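Local coordinates for protein oxaloacetate acetyl hydrolase (Cryphonectria parasitica, PDB 3LYE) that belongs to the phosphoenolpyruvate phosphomutase family, proteins built on a parallel beta/alpha (TIM) barrel, and is modelled with bound calcium ions, at residues D24-C29 with R242-S247; A192-L197 with P215-L220; L122-L127 with A167-L172; S115-A120 with S161-I166; F46-M51 with G88-A93. All coordinates share one frame; numbering follows the deposited sequence.

Contact 1. Residues D24-C29 with R242-S247; sequences DELIVC and RIMIFS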
# COMPACT_ATOMS: atom_id res chain seq x y z
N ASP A 24 -12.22 -19.24 -32.07
CA ASP A 24 -12.42 -18.10 -32.96
C ASP A 24 -13.47 -17.17 -32.34
O ASP A 24 -14.02 -16.27 -32.99
CB ASP A 24 -12.88 -18.58 -34.32
CG ASP A 24 -11.87 -19.48 -34.94
OD1 ASP A 24 -10.69 -19.07 -34.98
OD2 ASP A 24 -12.26 -20.59 -35.36
N GLU A 25 -13.73 -17.35 -31.06
CA GLU A 25 -14.73 -16.51 -30.44
C GLU A 25 -14.27 -15.11 -30.13
O GLU A 25 -13.08 -14.83 -30.07
CB GLU A 25 -15.32 -17.14 -29.16
CG GLU A 25 -14.40 -17.91 -28.22
CD GLU A 25 -15.18 -18.68 -27.15
OE1 GLU A 25 -14.95 -19.90 -26.99
OE2 GLU A 25 -16.04 -18.06 -26.49
N LEU A 26 -15.24 -14.22 -30.07
CA LEU A 26 -14.97 -12.82 -29.73
C LEU A 26 -14.98 -12.86 -28.21
O LEU A 26 -16.00 -13.17 -27.60
CB LEU A 26 -16.05 -11.86 -30.25
CG LEU A 26 -15.84 -10.43 -29.76
CD1 LEU A 26 -14.50 -9.90 -30.22
CD2 LEU A 26 -16.95 -9.53 -30.20
N ILE A 27 -13.87 -12.51 -27.59
CA ILE A 27 -13.74 -12.54 -26.12
C ILE A 27 -14.26 -11.20 -25.59
O ILE A 27 -13.61 -10.18 -25.78
CB ILE A 27 -12.29 -12.86 -25.73
CG1 ILE A 27 -11.81 -14.18 -26.35
CG2 ILE A 27 -12.13 -12.91 -24.21
CD1 ILE A 27 -10.30 -14.29 -26.42
N VAL A 28 -15.42 -11.23 -24.92
CA VAL A 28 -16.09 -10.06 -24.40
C VAL A 28 -15.65 -9.81 -22.97
O VAL A 28 -15.88 -10.63 -22.09
CB VAL A 28 -17.61 -10.27 -24.53
CG1 VAL A 28 -18.39 -9.21 -23.80
CG2 VAL A 28 -18.03 -10.37 -26.00
N CYS A 29 -15.08 -8.64 -22.75
CA CYS A 29 -14.56 -8.26 -21.45
C CYS A 29 -15.12 -6.98 -20.91
O CYS A 29 -14.74 -5.91 -21.34
CB CYS A 29 -13.03 -8.07 -21.58
SG CYS A 29 -12.11 -9.42 -22.37
N ARG A 242 -11.02 -10.13 -32.23
CA ARG A 242 -10.92 -11.31 -31.37
C ARG A 242 -11.21 -10.99 -29.90
O ARG A 242 -11.53 -11.89 -29.15
CB ARG A 242 -9.58 -12.02 -31.50
CG ARG A 242 -9.43 -12.71 -32.85
CD ARG A 242 -10.55 -13.75 -33.17
NE ARG A 242 -10.87 -14.55 -32.02
CZ ARG A 242 -10.07 -15.41 -31.41
NH1 ARG A 242 -8.86 -15.66 -31.91
NH2 ARG A 242 -10.47 -16.01 -30.28
N ILE A 243 -11.00 -9.74 -29.51
CA ILE A 243 -11.29 -9.34 -28.14
C ILE A 243 -12.02 -8.00 -28.21
O ILE A 243 -11.72 -7.19 -29.08
CB ILE A 243 -10.02 -9.16 -27.26
CG1 ILE A 243 -9.14 -10.41 -27.34
CG2 ILE A 243 -10.38 -8.77 -25.80
CD1 ILE A 243 -7.78 -10.27 -26.62
N MET A 244 -12.96 -7.76 -27.29
CA MET A 244 -13.68 -6.50 -27.25
C MET A 244 -13.79 -6.16 -25.76
O MET A 244 -14.31 -6.95 -24.97
CB MET A 244 -15.06 -6.59 -27.88
CG MET A 244 -15.79 -5.29 -27.97
SD MET A 244 -17.25 -5.51 -28.99
CE MET A 244 -17.97 -3.87 -29.01
N ILE A 245 -13.27 -5.00 -25.40
CA ILE A 245 -13.28 -4.54 -24.02
C ILE A 245 -14.25 -3.39 -23.93
O ILE A 245 -14.43 -2.64 -24.87
CB ILE A 245 -11.88 -4.21 -23.49
CG1 ILE A 245 -11.28 -2.98 -24.18
CG2 ILE A 245 -10.97 -5.44 -23.65
CD1 ILE A 245 -9.89 -2.68 -23.72
N PHE A 246 -14.88 -3.26 -22.76
CA PHE A 246 -15.87 -2.24 -22.56
C PHE A 246 -15.53 -1.24 -21.46
O PHE A 246 -15.89 -1.42 -20.29
CB PHE A 246 -17.20 -2.97 -22.29
CG PHE A 246 -17.74 -3.67 -23.49
CD1 PHE A 246 -18.67 -3.08 -24.30
CD2 PHE A 246 -17.30 -4.94 -23.81
CE1 PHE A 246 -19.14 -3.73 -25.42
CE2 PHE A 246 -17.75 -5.57 -24.95
CZ PHE A 246 -18.69 -4.98 -25.75
N SER A 247 -14.83 -0.18 -21.87
CA SER A 247 -14.43 0.91 -20.99
C SER A 247 -15.70 1.64 -20.54
O SER A 247 -16.59 1.93 -21.31
CB SER A 247 -13.47 1.86 -21.69
OG SER A 247 -12.33 1.15 -22.10
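Arg-242 grips the carbonyl oxygen of Glu-25 side-on with two nitrogens, NH2 at 2.9 Å and NE at 3.0 Å from Glu-25 O. The oxygen lies in the guanidinium plane; NH2 meets it on a lone pair, whereas NE comes from above the carbonyl plane. Bends at chi2 (-57°) and chi3 (-41°) turn the arginine back over the 24-29 segment, with Asp-24 CA above one guanidinium face; Leu-19 O and Leu-20 O take further N-H groups. Beyond this clamp the first TIM-barrel strand, 27-32, pairs in parallel with the last, 243-247: Ile-27 N bonds to Arg-242 O, Met-244 N to Ile-27 O, Cys-29 N to Met-244 O and Phe-246 N to Cys-29 O. Ile-27 and Ile-243 lie side by side on one face, where Cys-29 SG rests 3.9 Å from Ile-243 CG2. On the other, Leu-26 CD1 lies 3.5 Å from Arg-242 C, and Val-28 CG1 touches Phe-246 CE2 at 3.9 Å. On the Ile-27 face, Ser-48 touches Ile-27 and Cys-29, Tyr-50 Cys-29 and Ile-245, and Leu-219 Ile-243 and Ile-245. Helix 233-239 packs on Leu-26, Val-28, Met-244 and Phe-246, and Phe-246 meets Leu-265 of a second subunit.

Contact 2. Residues A192-L197 with P215-L220; sequences ADVGLL and PWPLLL
Gly-195 and Leu-218 form the single backbone bridge of this contact. Gly-195 N donates to Pro-217 O at 2.9 Å, and Leu-219 N donates to Gly-195 O at 2.8 Å. The touching parts run 54° apart, and beyond Gly-195 the direct bonding gives way to a water that accepts from Leu-197 N and donates to Leu-219 O. At the other end Trp-216 supplies the polar tie: its NE1 reaches Ala-192 O at 3.1 Å, nearly in the ring plane, though the bond is bent (140° at the hydrogen) and NE1 lies above the carbonyl plane. With CG anti to the backbone N (chi1 -171°), the indole is laid across the 192-197 segment, its six-membered ring flat against the backbone of Gly-195, CH2 3.3 Å from Gly-195 N. The lack of a side chain on Gly-195 permits this approach. Pro-217 CG comes within 3.4 Å of Asp-193 O, while the Asp-193 carboxylate turns to Lys-156 and Arg-17. Leu-219 wedges between two neighbours: its CB lies 3.8 Å from Val-194 CG1, and its CD2 meets Leu-196 CD2 at 3.9 Å. Helix 203-213, which connects the two strands and packs on Leu-197 and Leu-218, completes a beta-alpha-beta unit. Pairing the sixth strand, 194-197, with the seventh, 219-223, this contact closes the TIM barrel.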
# COMPACT_ATOMS: atom_id res chain seq x y z
N ALA A 192 4.39 -8.49 -29.84
CA ALA A 192 3.08 -8.27 -29.28
C ALA A 192 2.14 -9.35 -29.83
O ALA A 192 2.24 -9.77 -30.99
CB ALA A 192 2.60 -6.88 -29.58
N ASP A 193 1.19 -9.75 -28.99
CA ASP A 193 0.25 -10.79 -29.32
C ASP A 193 -1.06 -10.36 -29.97
O ASP A 193 -1.67 -11.15 -30.69
CB ASP A 193 -0.12 -11.53 -28.03
CG ASP A 193 1.09 -12.15 -27.35
OD1 ASP A 193 1.49 -11.71 -26.25
OD2 ASP A 193 1.62 -13.14 -27.91
N VAL A 194 -1.47 -9.14 -29.69
CA VAL A 194 -2.70 -8.57 -30.18
C VAL A 194 -2.50 -7.10 -30.40
O VAL A 194 -1.72 -6.46 -29.70
CB VAL A 194 -3.80 -8.72 -29.06
CG1 VAL A 194 -5.14 -8.13 -29.48
CG2 VAL A 194 -3.94 -10.19 -28.61
N GLY A 195 -3.22 -6.52 -31.35
CA GLY A 195 -3.12 -5.11 -31.61
C GLY A 195 -4.42 -4.39 -31.22
O GLY A 195 -5.51 -4.98 -31.20
N LEU A 196 -4.28 -3.13 -30.85
CA LEU A 196 -5.41 -2.28 -30.47
C LEU A 196 -5.21 -0.90 -31.08
O LEU A 196 -4.29 -0.17 -30.74
CB LEU A 196 -5.52 -2.17 -28.94
CG LEU A 196 -6.35 -1.03 -28.33
CD1 LEU A 196 -7.69 -0.89 -28.97
CD2 LEU A 196 -6.46 -1.26 -26.81
N LEU A 197 -6.04 -0.59 -32.08
CA LEU A 197 -6.03 0.70 -32.74
C LEU A 197 -7.16 1.41 -31.95
O LEU A 197 -8.33 1.09 -32.08
CB LEU A 197 -6.32 0.55 -34.23
CG LEU A 197 -5.97 1.78 -35.08
CD1 LEU A 197 -5.95 1.45 -36.56
CD2 LEU A 197 -6.93 2.94 -34.81
N PRO A 215 -3.72 -12.26 -40.37
CA PRO A 215 -4.48 -12.93 -39.32
C PRO A 215 -4.09 -12.56 -37.88
O PRO A 215 -4.55 -13.21 -36.95
CB PRO A 215 -4.13 -14.39 -39.54
CG PRO A 215 -2.72 -14.35 -39.98
CD PRO A 215 -2.60 -13.11 -40.84
N TRP A 216 -3.28 -11.54 -37.68
CA TRP A 216 -2.87 -11.16 -36.33
C TRP A 216 -4.11 -10.58 -35.68
O TRP A 216 -4.74 -9.69 -36.23
CB TRP A 216 -1.73 -10.17 -36.40
CG TRP A 216 -1.05 -9.83 -35.12
CD1 TRP A 216 -0.37 -10.67 -34.29
CD2 TRP A 216 -0.94 -8.53 -34.55
NE1 TRP A 216 0.15 -9.98 -33.23
CE2 TRP A 216 -0.18 -8.66 -33.37
CE3 TRP A 216 -1.41 -7.27 -34.93
CZ2 TRP A 216 0.14 -7.57 -32.58
CZ3 TRP A 216 -1.07 -6.20 -34.18
CH2 TRP A 216 -0.33 -6.34 -32.98
N PRO A 217 -4.44 -11.03 -34.45
CA PRO A 217 -5.66 -10.54 -33.81
C PRO A 217 -5.67 -9.14 -33.27
O PRO A 217 -4.66 -8.63 -32.79
CB PRO A 217 -5.84 -11.51 -32.64
CG PRO A 217 -4.52 -12.10 -32.37
CD PRO A 217 -3.68 -11.97 -33.60
N LEU A 218 -6.84 -8.52 -33.41
CA LEU A 218 -7.06 -7.17 -32.91
C LEU A 218 -8.12 -7.21 -31.80
O LEU A 218 -9.01 -8.07 -31.75
CB LEU A 218 -7.56 -6.20 -33.98
CG LEU A 218 -6.63 -5.95 -35.17
CD1 LEU A 218 -7.12 -4.72 -35.94
CD2 LEU A 218 -5.21 -5.79 -34.69
N LEU A 219 -8.03 -6.19 -30.97
CA LEU A 219 -8.90 -5.96 -29.85
C LEU A 219 -9.59 -4.60 -30.13
O LEU A 219 -8.95 -3.62 -30.52
CB LEU A 219 -8.07 -5.92 -28.57
CG LEU A 219 -8.76 -5.61 -27.25
CD1 LEU A 219 -7.91 -6.07 -26.07
CD2 LEU A 219 -9.07 -4.11 -27.11
N LEU A 220 -10.89 -4.56 -29.90
CA LEU A 220 -11.72 -3.39 -30.07
C LEU A 220 -12.07 -2.82 -28.70
O LEU A 220 -12.61 -3.52 -27.86
CB LEU A 220 -13.03 -3.76 -30.79
CG LEU A 220 -14.04 -2.63 -30.98
CD1 LEU A 220 -13.47 -1.51 -31.82
CD2 LEU A 220 -15.30 -3.16 -31.60
O HOH W 1 -8.42 -1.93 -32.58

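Contact 3. Residues L122-L127 with A167-L172; sequences LEDQIL and ARTDAL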
# COMPACT_ATOMS: atom_id res chain seq x y z
N LEU A 122 -0.47 -1.85 -23.76
CA LEU A 122 0.67 -0.92 -23.65
C LEU A 122 0.63 -0.00 -24.85
O LEU A 122 0.66 -0.48 -25.97
CB LEU A 122 1.93 -1.79 -23.60
CG LEU A 122 3.28 -1.09 -23.61
CD1 LEU A 122 3.39 -0.08 -22.50
CD2 LEU A 122 4.38 -2.16 -23.46
N GLU A 123 0.58 1.29 -24.59
CA GLU A 123 0.43 2.30 -25.61
C GLU A 123 1.61 3.16 -25.93
O GLU A 123 2.67 3.07 -25.31
CB GLU A 123 -0.77 3.18 -25.20
CG GLU A 123 -0.46 4.12 -24.04
CD GLU A 123 -1.67 4.47 -23.17
OE1 GLU A 123 -1.64 5.55 -22.55
OE2 GLU A 123 -2.60 3.67 -23.05
N ASP A 124 1.41 3.96 -26.98
CA ASP A 124 2.40 4.87 -27.50
C ASP A 124 2.23 6.32 -27.07
O ASP A 124 2.89 7.18 -27.62
CB ASP A 124 2.52 4.74 -29.03
CG ASP A 124 1.23 5.01 -29.77
OD1 ASP A 124 1.30 5.03 -31.01
OD2 ASP A 124 0.16 5.11 -29.12
N GLN A 125 1.39 6.60 -26.09
CA GLN A 125 1.23 7.99 -25.65
C GLN A 125 2.41 8.51 -24.84
O GLN A 125 3.21 7.74 -24.33
CB GLN A 125 0.04 8.12 -24.71
CG GLN A 125 -1.24 7.90 -25.33
CD GLN A 125 -2.37 8.42 -24.46
OE1 GLN A 125 -2.39 9.57 -24.05
NE2 GLN A 125 -3.31 7.57 -24.19
N ILE A 126 2.51 9.82 -24.71
CA ILE A 126 3.58 10.39 -23.93
C ILE A 126 3.18 10.02 -22.51
O ILE A 126 2.00 9.90 -22.20
CB ILE A 126 3.70 11.90 -24.15
CG1 ILE A 126 4.57 12.14 -25.37
CG2 ILE A 126 4.29 12.60 -22.95
CD1 ILE A 126 3.99 11.55 -26.58
N LEU A 127 4.15 9.88 -21.63
CA LEU A 127 3.86 9.49 -20.26
C LEU A 127 3.48 10.66 -19.36
O LEU A 127 2.73 10.51 -18.39
CB LEU A 127 5.07 8.74 -19.72
CG LEU A 127 6.11 9.43 -18.82
CD1 LEU A 127 7.14 8.41 -18.32
CD2 LEU A 127 6.81 10.53 -19.56
N ALA A 167 -0.63 -4.51 -27.99
CA ALA A 167 0.01 -3.29 -28.43
C ALA A 167 -1.05 -2.29 -28.83
O ALA A 167 -1.74 -2.50 -29.82
CB ALA A 167 0.96 -3.55 -29.61
N ARG A 168 -1.15 -1.21 -28.08
CA ARG A 168 -2.12 -0.15 -28.36
C ARG A 168 -1.45 1.06 -28.99
O ARG A 168 -0.36 1.44 -28.58
CB ARG A 168 -2.77 0.31 -27.04
CG ARG A 168 -3.55 1.63 -27.15
CD ARG A 168 -4.32 1.90 -25.90
NE ARG A 168 -4.66 3.31 -25.82
CZ ARG A 168 -5.51 3.81 -24.94
NH1 ARG A 168 -6.16 3.02 -24.10
NH2 ARG A 168 -5.75 5.11 -24.91
N THR A 169 -2.11 1.63 -30.00
CA THR A 169 -1.62 2.82 -30.64
C THR A 169 -2.74 3.85 -30.57
O THR A 169 -3.90 3.59 -30.91
CB THR A 169 -1.10 2.68 -32.09
OG1 THR A 169 -0.69 3.98 -32.56
CG2 THR A 169 -2.11 2.15 -33.02
N ASP A 170 -2.34 5.03 -30.13
CA ASP A 170 -3.19 6.19 -29.99
C ASP A 170 -2.83 7.20 -31.08
O ASP A 170 -3.19 8.36 -30.98
CB ASP A 170 -2.94 6.82 -28.64
CG ASP A 170 -3.62 6.09 -27.52
OD1 ASP A 170 -4.85 6.20 -27.44
OD2 ASP A 170 -2.94 5.40 -26.74
N ALA A 171 -2.14 6.75 -32.12
CA ALA A 171 -1.71 7.64 -33.21
C ALA A 171 -2.74 8.06 -34.26
O ALA A 171 -2.44 8.93 -35.08
CB ALA A 171 -0.52 7.00 -33.94
N LEU A 172 -3.94 7.49 -34.27
CA LEU A 172 -4.91 7.87 -35.30
C LEU A 172 -5.20 9.35 -35.48
O LEU A 172 -5.13 9.85 -36.60
CB LEU A 172 -6.23 7.12 -35.10
CG LEU A 172 -7.24 7.25 -36.24
CD1 LEU A 172 -6.77 6.55 -37.51
CD2 LEU A 172 -8.57 6.69 -35.80
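Asp-124 is clasped at both oxygens by the 167-172 segment, and this is the tight part of the contact. Thr-169 OG1 donates to Asp-124 OD1 at 2.7 Å, and Asp-170 N to the syn lone pair of Asp-124 OD2, also at 2.7 Å and nearly straight (167°). The aspartate's CG stands between the backbone N and the carbonyl carbon (chi1 59°), which swings the carboxylate across to these donors. Thr-169 OG1 in turn accepts from Ala-171 N, an ST turn, while Arg-183 supplies a salt bridge to Asp-124 OD1. Earlier in both segments Arg-168 N bonds to Leu-122 O.

The side toward the partly exposed Arg-168 and Gln-125 is looser. Within 167-172, the extended Arg-168 forms a salt bridge to Asp-170, NE on OD2 and NH2 on OD1, each 2.9 Å. Across the contact, Glu-123 OE2 lies over the centre of the guanidinium face, 3.5 Å from Arg-168 NE, a salt bridge of charges alone with no N-H pointing at it, and Gln-125 NE2 adds a weak bond to Asp-170 OD2, 3.4 Å. Lys-137 also pairs with Asp-170. Here strands 119-122 and 164-169 of the TIM barrel run out into loops, the Glu-123 side chain about 4 Å from a bound calcium ion. Helix 142-158 packs on Leu-122 and Asp-124, helix 177-189 on Ala-167 and Thr-169, and strand 194-197 flanks Ala-167.

Contact 4. Residues S115-A120 with S161-I166; sequences SGVAGA and SDFVLI
Phe-163 and Gly-119 meet at the N-terminal ends of two adjacent parallel strands of the TIM barrel, 119-122 and 164-169. Walking along 161-166, Ser-161 OG first accepts from Phe-163 N at 3.0 Å, an ST turn just before the strand. Phe-163 then sends its ring over the 115-120 segment, CG being anti to the backbone N (chi1 -167°). Gly-119 CA lies over one ring face, 3.8 Å from the Phe-163 centroid, a CH-pi contact. Val-117 O comes in at the ring edge, 3.4 Å from Phe-163 CD2, and Ala-120 CB approaches Phe-163 CZ at 3.7 Å. Phe-163 also touches Ile-113 of helix 102-114, which a Schellman motif at Gly-116 terminates just before strand 119-122. The regular pairing starts at Val-164, whose N donates to Ala-118 O and whose O accepts from Ala-120 N. Gly-119, where a CB would run into Val-164 O, brings its CA to 4.2 Å from Val-164 CA. Leu-165 turns to helix 142-158. Ile-166 finishes the pairing: its N bonds to Ala-120 O in a nearly straight line (169°) at 2.9 Å, and its CB sits 3.5 Å from that same Ala-120 O.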
# COMPACT_ATOMS: atom_id res chain seq x y z
N SER A 115 1.22 -11.29 -10.36
CA SER A 115 -0.10 -11.09 -9.77
C SER A 115 -1.22 -11.83 -10.47
O SER A 115 -2.39 -11.60 -10.19
CB SER A 115 -0.43 -9.60 -9.72
OG SER A 115 0.34 -8.92 -8.74
N GLY A 116 -0.89 -12.72 -11.39
CA GLY A 116 -1.90 -13.51 -12.08
C GLY A 116 -2.67 -12.81 -13.17
O GLY A 116 -3.67 -13.35 -13.63
N VAL A 117 -2.21 -11.64 -13.59
CA VAL A 117 -2.90 -10.93 -14.64
C VAL A 117 -2.65 -11.68 -15.96
O VAL A 117 -1.58 -12.18 -16.23
CB VAL A 117 -2.42 -9.49 -14.71
CG1 VAL A 117 -3.09 -8.74 -15.84
CG2 VAL A 117 -2.65 -8.77 -13.38
N ALA A 118 -3.71 -11.80 -16.75
CA ALA A 118 -3.66 -12.55 -18.01
C ALA A 118 -3.05 -11.84 -19.19
O ALA A 118 -2.43 -12.47 -20.06
CB ALA A 118 -5.04 -13.07 -18.38
N GLY A 119 -3.24 -10.55 -19.26
CA GLY A 119 -2.72 -9.75 -20.34
C GLY A 119 -2.89 -8.27 -20.03
O GLY A 119 -3.52 -7.90 -19.04
N ALA A 120 -2.32 -7.43 -20.88
CA ALA A 120 -2.40 -6.00 -20.70
C ALA A 120 -2.11 -5.25 -21.96
O ALA A 120 -1.43 -5.77 -22.85
CB ALA A 120 -1.36 -5.55 -19.64
N SER A 161 6.12 -16.92 -19.44
CA SER A 161 4.71 -16.69 -19.26
C SER A 161 3.89 -16.63 -20.54
O SER A 161 4.39 -16.23 -21.58
CB SER A 161 4.56 -15.35 -18.54
OG SER A 161 3.23 -14.90 -18.45
N ASP A 162 2.63 -17.03 -20.44
CA ASP A 162 1.69 -17.01 -21.54
C ASP A 162 1.00 -15.64 -21.64
O ASP A 162 0.12 -15.46 -22.46
CB ASP A 162 0.62 -18.07 -21.36
CG ASP A 162 1.04 -19.42 -21.87
OD1 ASP A 162 0.32 -20.37 -21.58
OD2 ASP A 162 2.05 -19.54 -22.57
N PHE A 163 1.43 -14.69 -20.80
CA PHE A 163 0.87 -13.32 -20.76
C PHE A 163 0.59 -12.80 -22.17
O PHE A 163 1.46 -12.83 -23.02
CB PHE A 163 1.88 -12.41 -20.05
CG PHE A 163 1.35 -11.05 -19.65
CD1 PHE A 163 1.76 -9.91 -20.34
CD2 PHE A 163 0.54 -10.90 -18.55
CE1 PHE A 163 1.35 -8.66 -19.96
CE2 PHE A 163 0.16 -9.63 -18.16
CZ PHE A 163 0.58 -8.54 -18.85
N VAL A 164 -0.59 -12.20 -22.34
CA VAL A 164 -0.99 -11.67 -23.64
C VAL A 164 -0.74 -10.17 -23.68
O VAL A 164 -1.42 -9.39 -22.98
CB VAL A 164 -2.47 -11.99 -23.88
CG1 VAL A 164 -2.98 -11.34 -25.16
CG2 VAL A 164 -2.66 -13.50 -23.90
N LEU A 165 0.25 -9.77 -24.48
CA LEU A 165 0.60 -8.39 -24.60
C LEU A 165 -0.14 -7.77 -25.77
O LEU A 165 -0.00 -8.23 -26.91
CB LEU A 165 2.12 -8.22 -24.79
CG LEU A 165 2.53 -6.73 -24.88
CD1 LEU A 165 2.38 -6.02 -23.50
CD2 LEU A 165 3.93 -6.62 -25.41
N ILE A 166 -0.92 -6.75 -25.48
CA ILE A 166 -1.69 -6.02 -26.46
C ILE A 166 -1.01 -4.71 -26.72
O ILE A 166 -0.77 -3.90 -25.82
CB ILE A 166 -3.13 -5.75 -25.95
CG1 ILE A 166 -3.86 -7.06 -25.67
CG2 ILE A 166 -3.91 -4.84 -26.94
CD1 ILE A 166 -4.68 -7.03 -24.35

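Contact 5. Residues F46-M51 with G88-A93; sequences FKSLYM and GPPLIA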
# COMPACT_ATOMS: atom_id res chain seq x y z
N PHE A 46 -19.17 -13.83 -17.06
CA PHE A 46 -18.30 -13.31 -18.11
C PHE A 46 -17.05 -14.19 -18.12
O PHE A 46 -16.56 -14.58 -17.07
CB PHE A 46 -18.02 -11.84 -17.91
CG PHE A 46 -19.16 -10.96 -18.35
CD1 PHE A 46 -19.26 -10.55 -19.66
CD2 PHE A 46 -20.17 -10.60 -17.48
CE1 PHE A 46 -20.31 -9.77 -20.08
CE2 PHE A 46 -21.22 -9.84 -17.92
CZ PHE A 46 -21.27 -9.42 -19.22
N LYS A 47 -16.54 -14.44 -19.31
CA LYS A 47 -15.38 -15.32 -19.51
C LYS A 47 -14.05 -14.67 -19.38
O LYS A 47 -13.04 -15.35 -19.33
CB LYS A 47 -15.51 -16.03 -20.89
CG LYS A 47 -16.80 -16.89 -21.08
CD LYS A 47 -17.08 -17.81 -19.86
CE LYS A 47 -18.12 -18.93 -20.12
NZ LYS A 47 -19.45 -18.47 -20.61
N SER A 48 -14.04 -13.35 -19.34
CA SER A 48 -12.83 -12.55 -19.19
C SER A 48 -13.28 -11.18 -18.70
O SER A 48 -14.38 -10.74 -19.01
CB SER A 48 -12.07 -12.40 -20.51
OG SER A 48 -10.83 -11.73 -20.26
N LEU A 49 -12.42 -10.53 -17.94
CA LEU A 49 -12.70 -9.21 -17.40
C LEU A 49 -11.63 -8.24 -17.87
O LEU A 49 -10.53 -8.67 -18.21
CB LEU A 49 -12.65 -9.22 -15.87
CG LEU A 49 -13.92 -9.59 -15.10
CD1 LEU A 49 -14.78 -10.67 -15.62
CD2 LEU A 49 -13.64 -9.78 -13.61
N TYR A 50 -11.95 -6.95 -17.87
CA TYR A 50 -11.01 -5.92 -18.25
C TYR A 50 -10.94 -4.89 -17.10
O TYR A 50 -11.97 -4.33 -16.67
CB TYR A 50 -11.45 -5.19 -19.53
CG TYR A 50 -10.69 -3.92 -19.85
CD1 TYR A 50 -11.35 -2.74 -20.10
CD2 TYR A 50 -9.32 -3.91 -19.93
CE1 TYR A 50 -10.67 -1.61 -20.39
CE2 TYR A 50 -8.63 -2.79 -20.17
CZ TYR A 50 -9.31 -1.64 -20.45
OH TYR A 50 -8.62 -0.53 -20.78
N MET A 51 -9.76 -4.64 -16.55
CA MET A 51 -9.61 -3.64 -15.51
C MET A 51 -9.20 -2.33 -16.15
O MET A 51 -8.12 -2.19 -16.73
CB MET A 51 -8.54 -3.99 -14.51
CG MET A 51 -8.48 -3.00 -13.34
SD MET A 51 -7.06 -3.24 -12.26
CE MET A 51 -5.82 -2.24 -13.09
N GLY A 88 -10.90 -18.52 -11.44
CA GLY A 88 -11.81 -17.72 -12.22
C GLY A 88 -11.36 -17.22 -13.57
O GLY A 88 -10.38 -17.69 -14.12
N PRO A 89 -12.12 -16.28 -14.12
CA PRO A 89 -11.83 -15.75 -15.45
C PRO A 89 -10.60 -14.90 -15.56
O PRO A 89 -10.26 -14.21 -14.61
CB PRO A 89 -13.06 -14.91 -15.77
CG PRO A 89 -13.61 -14.49 -14.49
CD PRO A 89 -13.29 -15.62 -13.51
N PRO A 90 -9.91 -14.97 -16.72
CA PRO A 90 -8.73 -14.15 -16.91
C PRO A 90 -9.05 -12.65 -16.89
O PRO A 90 -10.14 -12.20 -17.27
CB PRO A 90 -8.25 -14.53 -18.34
CG PRO A 90 -9.37 -15.19 -18.96
CD PRO A 90 -10.18 -15.84 -17.88
N LEU A 91 -8.06 -11.89 -16.45
CA LEU A 91 -8.12 -10.46 -16.38
C LEU A 91 -7.12 -9.76 -17.34
O LEU A 91 -5.93 -10.08 -17.32
CB LEU A 91 -7.74 -9.96 -14.95
CG LEU A 91 -7.83 -8.43 -14.78
CD1 LEU A 91 -9.25 -7.90 -14.94
CD2 LEU A 91 -7.20 -8.02 -13.44
N ILE A 92 -7.65 -8.91 -18.22
CA ILE A 92 -6.83 -8.07 -19.07
C ILE A 92 -6.81 -6.73 -18.31
O ILE A 92 -7.89 -6.25 -17.91
CB ILE A 92 -7.39 -7.85 -20.46
CG1 ILE A 92 -7.37 -9.18 -21.22
CG2 ILE A 92 -6.57 -6.78 -21.20
CD1 ILE A 92 -8.07 -9.13 -22.56
N ALA A 93 -5.64 -6.12 -18.11
CA ALA A 93 -5.54 -4.85 -17.42
C ALA A 93 -4.82 -3.81 -18.22
O ALA A 93 -3.90 -4.10 -18.97
CB ALA A 93 -4.81 -5.02 -16.10
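Leu-91 pushes its CD1 between two side chains of the facing strand, 3.8 Å from Leu-49 CB and 4.0 Å from Met-51 CB. Its CG is anti to the backbone N (chi1 -178°), which carries the methyl across the seam. Around this centre Met-51 CB meets Ala-93 CB, and Leu-49 CD1 lies 4.2 Å from Pro-89 CG. On the opposite sheet face Tyr-50 leans obliquely toward strand 91-94, its CD2 3.4 Å from Ile-92 O and 4.2 Å from Ile-92 CG2. The parallel strands, twisted by -26°, are tied by Ile-92 N to Leu-49 O and Met-51 N to Ile-92 O. At the entry end the contact turns polar. Pro-90 O accepts twice: from Leu-49 N at 2.9 Å, nearly in line with the carbonyl, and from Ser-48 OG at 3.1 Å, the hydroxyl standing well above the carbonyl plane (56°). Pro-89 and Pro-90 pack against the carbonyls of Phe-46 and Lys-47, with Pro-90 CD 3.2 Å from Lys-47 O. Strands 49-51 and 91-94 are neighbours in the TIM barrel: Met-51 faces the helix layer, packing on helix 71-82, while on the inner face Tyr-50 OH bonds to His-121 NE2 and its ring meets Ile-245. Strand 27-32 borders Ser-48 and Tyr-50, Ala-118 and Gly-119 bond to Leu-91 and Ala-93, and Phe-46 reaches Arg-266 of a second subunit.

How the contacts relate
The five contacts lie on four seams of one eight-stranded parallel barrel. Contact 5 joins strands 49-51 and 91-94, contacts 4 and 3 share strand 164-169 beside 119-122, contact 2 closes 194-197 onto 219-223, and contact 1 brings the first and last barrel strands together. Along the chain contact 1 encloses the other four; contacts 3 and 4 interleave. Neighbours touch: contacts 1 and 5 have centres about 10 Å apart, 1 and 2 as well as 4 and 5 about 11 Å; contacts 3 and 4 touch each other, and contact 2 touches both through strands 194-197 and 164-169. Contacts 3 and 5 are most distant, centres about 22 Å apart. Contact 3 approaches a calcium ion most closely.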